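Local coordinates for protein CD1-2 antigen (Gallus gallus, PDB 3DBX) that probably presents lipid antigens to T cells, as CD1 proteins do, holding acyl chains in a hydrophobic groove of its MHC class I-like domain, at residues A[8-16]-A[170-178]. Residues are numbered along the deposited sequence; the frame is centred on the assembly and turned at random.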
# COMPACT_ATOMS: atom_id res chain seq x y z
N GLU A 8 1.97 4.32 17.84
CA GLU A 8 1.00 3.23 17.97
C GLU A 8 0.54 2.71 16.59
O GLU A 8 -0.46 1.99 16.50
CB GLU A 8 -0.21 3.68 18.79
CG GLU A 8 -0.89 4.93 18.25
CD GLU A 8 -2.16 5.31 18.98
OE1 GLU A 8 -2.13 5.47 20.23
OE2 GLU A 8 -3.20 5.46 18.30
N GLU A 9 1.27 3.11 15.54
CA GLU A 9 1.18 2.46 14.24
C GLU A 9 1.74 1.06 14.41
O GLU A 9 1.37 0.13 13.69
CB GLU A 9 2.00 3.22 13.18
CG GLU A 9 1.29 4.43 12.53
CD GLU A 9 2.05 5.07 11.34
OE1 GLU A 9 2.80 4.36 10.62
OE2 GLU A 9 1.87 6.28 11.10
N SER A 10 2.62 0.92 15.40
CA SER A 10 3.31 -0.34 15.64
C SER A 10 2.43 -1.41 16.29
O SER A 10 2.79 -2.58 16.29
CB SER A 10 4.58 -0.12 16.46
OG SER A 10 5.55 -1.08 16.08
N GLN A 11 1.28 -0.99 16.83
CA GLN A 11 0.29 -1.92 17.38
C GLN A 11 -1.01 -1.93 16.57
O GLN A 11 -2.12 -2.01 17.13
CB GLN A 11 0.06 -1.61 18.87
CG GLN A 11 1.32 -1.82 19.69
CD GLN A 11 1.20 -1.36 21.11
OE1 GLN A 11 1.01 -0.17 21.38
NE2 GLN A 11 1.33 -2.30 22.04
N PHE A 12 -0.85 -1.84 15.25
CA PHE A 12 -1.96 -1.87 14.30
C PHE A 12 -1.75 -3.06 13.38
O PHE A 12 -0.87 -3.06 12.49
CB PHE A 12 -2.03 -0.55 13.50
CG PHE A 12 -3.28 -0.39 12.62
CD1 PHE A 12 -4.42 -1.15 12.82
CD2 PHE A 12 -3.31 0.59 11.62
CE1 PHE A 12 -5.57 -0.98 12.01
CE2 PHE A 12 -4.45 0.77 10.84
CZ PHE A 12 -5.57 -0.02 11.04
N PHE A 13 -2.57 -4.08 13.61
CA PHE A 13 -2.57 -5.32 12.84
C PHE A 13 -3.68 -5.29 11.79
O PHE A 13 -4.82 -5.03 12.12
CB PHE A 13 -2.79 -6.49 13.79
CG PHE A 13 -2.68 -7.82 13.12
CD1 PHE A 13 -1.45 -8.27 12.62
CD2 PHE A 13 -3.79 -8.63 12.99
CE1 PHE A 13 -1.34 -9.51 12.00
CE2 PHE A 13 -3.69 -9.87 12.36
CZ PHE A 13 -2.45 -10.31 11.88
N GLN A 14 -3.32 -5.56 10.53
CA GLN A 14 -4.26 -5.55 9.41
C GLN A 14 -4.11 -6.77 8.53
O GLN A 14 -3.01 -7.28 8.36
CB GLN A 14 -4.05 -4.31 8.55
CG GLN A 14 -4.40 -3.00 9.22
CD GLN A 14 -4.31 -1.84 8.24
OE1 GLN A 14 -5.28 -1.50 7.59
NE2 GLN A 14 -3.13 -1.25 8.13
N LEU A 15 -5.23 -7.20 7.95
CA LEU A 15 -5.31 -8.31 7.05
C LEU A 15 -6.03 -7.83 5.78
O LEU A 15 -7.09 -7.19 5.85
CB LEU A 15 -6.12 -9.45 7.68
CG LEU A 15 -5.59 -10.21 8.89
CD1 LEU A 15 -6.72 -11.07 9.52
CD2 LEU A 15 -4.42 -11.09 8.52
N PHE A 16 -5.46 -8.16 4.64
CA PHE A 16 -6.02 -7.81 3.33
C PHE A 16 -6.14 -9.10 2.50
O PHE A 16 -5.14 -9.74 2.23
CB PHE A 16 -5.01 -6.89 2.61
CG PHE A 16 -4.79 -5.58 3.29
CD1 PHE A 16 -5.52 -4.47 2.91
CD2 PHE A 16 -3.87 -5.45 4.31
CE1 PHE A 16 -5.32 -3.23 3.56
CE2 PHE A 16 -3.67 -4.23 4.97
CZ PHE A 16 -4.39 -3.13 4.59
N PHE A 170 -6.16 -11.54 18.57
CA PHE A 170 -5.33 -10.54 17.87
C PHE A 170 -4.54 -9.61 18.81
O PHE A 170 -3.37 -9.34 18.52
CB PHE A 170 -6.13 -9.73 16.83
CG PHE A 170 -6.61 -10.53 15.65
CD1 PHE A 170 -6.20 -11.85 15.45
CD2 PHE A 170 -7.46 -9.94 14.72
CE1 PHE A 170 -6.63 -12.59 14.34
CE2 PHE A 170 -7.91 -10.67 13.59
CZ PHE A 170 -7.48 -11.99 13.40
N PRO A 171 -5.16 -9.08 19.91
CA PRO A 171 -4.41 -8.32 20.92
C PRO A 171 -3.18 -9.01 21.55
O PRO A 171 -2.13 -8.37 21.66
CB PRO A 171 -5.48 -8.03 21.99
CG PRO A 171 -6.72 -7.99 21.25
CD PRO A 171 -6.60 -9.08 20.22
N ASN A 172 -3.32 -10.26 22.00
CA ASN A 172 -2.17 -11.06 22.45
C ASN A 172 -1.06 -11.21 21.39
O ASN A 172 0.12 -11.13 21.71
CB ASN A 172 -2.61 -12.44 22.95
CG ASN A 172 -3.16 -12.41 24.37
OD1 ASN A 172 -4.03 -11.59 24.70
ND2 ASN A 172 -2.65 -13.30 25.23
N TYR A 173 -1.46 -11.42 20.14
CA TYR A 173 -0.55 -11.57 19.00
C TYR A 173 0.27 -10.31 18.72
O TYR A 173 1.50 -10.38 18.58
CB TYR A 173 -1.37 -11.98 17.77
CG TYR A 173 -0.60 -12.43 16.55
CD1 TYR A 173 0.51 -13.27 16.64
CD2 TYR A 173 -1.01 -12.04 15.29
CE1 TYR A 173 1.21 -13.69 15.47
CE2 TYR A 173 -0.34 -12.45 14.15
CZ TYR A 173 0.76 -13.27 14.24
OH TYR A 173 1.40 -13.65 13.06
N ILE A 174 -0.40 -9.16 18.67
CA ILE A 174 0.26 -7.85 18.48
C ILE A 174 1.35 -7.64 19.55
O ILE A 174 2.48 -7.25 19.24
CB ILE A 174 -0.77 -6.70 18.57
CG1 ILE A 174 -1.72 -6.72 17.37
CG2 ILE A 174 -0.08 -5.35 18.64
CD1 ILE A 174 -2.97 -5.82 17.52
N LEU A 175 0.98 -7.93 20.80
CA LEU A 175 1.83 -7.76 21.96
C LEU A 175 3.10 -8.58 21.87
O LEU A 175 4.20 -8.07 22.11
CB LEU A 175 1.05 -8.13 23.22
CG LEU A 175 0.57 -6.98 24.10
CD1 LEU A 175 -0.24 -5.97 23.31
CD2 LEU A 175 -0.23 -7.51 25.29
N MET A 176 2.95 -9.85 21.51
CA MET A 176 4.08 -10.75 21.33
C MET A 176 4.95 -10.33 20.12
O MET A 176 6.18 -10.37 20.20
CB MET A 176 3.62 -12.21 21.25
CG MET A 176 2.92 -12.68 22.55
SD MET A 176 2.42 -14.43 22.71
CE MET A 176 3.86 -15.15 23.51
N LEU A 177 4.31 -9.86 19.05
CA LEU A 177 5.04 -9.45 17.84
C LEU A 177 5.80 -8.16 18.10
O LEU A 177 6.92 -7.98 17.62
CB LEU A 177 4.08 -9.23 16.66
CG LEU A 177 3.40 -10.43 15.97
CD1 LEU A 177 2.43 -9.90 14.94
CD2 LEU A 177 4.39 -11.41 15.35
N HIS A 178 5.17 -7.26 18.84
CA HIS A 178 5.76 -5.99 19.21
C HIS A 178 7.06 -6.21 20.00
O HIS A 178 8.05 -5.53 19.76
CB HIS A 178 4.74 -5.20 20.03
CG HIS A 178 5.10 -3.76 20.23
ND1 HIS A 178 5.58 -3.27 21.42
CD2 HIS A 178 5.05 -2.71 19.38
CE1 HIS A 178 5.81 -1.97 21.31
NE2 HIS A 178 5.49 -1.60 20.08
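S10 meets the imidazole of H178 at its edge, OG lying 3.7 Å from CD2; a small polar serine suits this partly exposed position in the type I turn from E9 to F12, its CB and OG both lying by the ring edge. The backbone O of S10, covered by the same histidine, finds no hydrogen-bonding partner. Q11 then lies across one face of the H178 ring: its CG makes an off-centre CH-pi contact, 4.2 Å from the centroid, and its amide plane is tilted 28° from the imidazole. Closer to the backbone, CB of Q11 packs against CG2 of I174 at 3.7 Å, so the aliphatic part of the glutamine does the packing while its amide NE2 reaches past the H178 ring to L175 CD1. At F13 the contact becomes wholly apolar. The first bond of its side chain points toward the helix, and CB rests on I174 CG1 at 3.7 Å; with CG anti to the backbone N (chi1 -175°), the ring is placed between F170 and Y173. It turns its edge to the face of F170, centroids 5.4 Å apart, and receives on its own face the edge of Y173 in an offset T-shaped pair with planes at 81°. Flat rings can fill this buried corner at steep angles, and the F13 side chain also packs on A33 of strand 27-35. L15, two residues on and therefore on the same side of the strand, sets CD1 4.1 Å from F170 CZ, and its side chain also lies about 4 Å from a bound palmitic acid. Helix 156-180 thus packs on the antiparallel sheet through an aromatic cluster, I174 and the Q11–H178 pair, the helix-on-sheet packing of the MHC class I-like fold that in CD1 proteins encloses a hydrophobic lipid-binding groove.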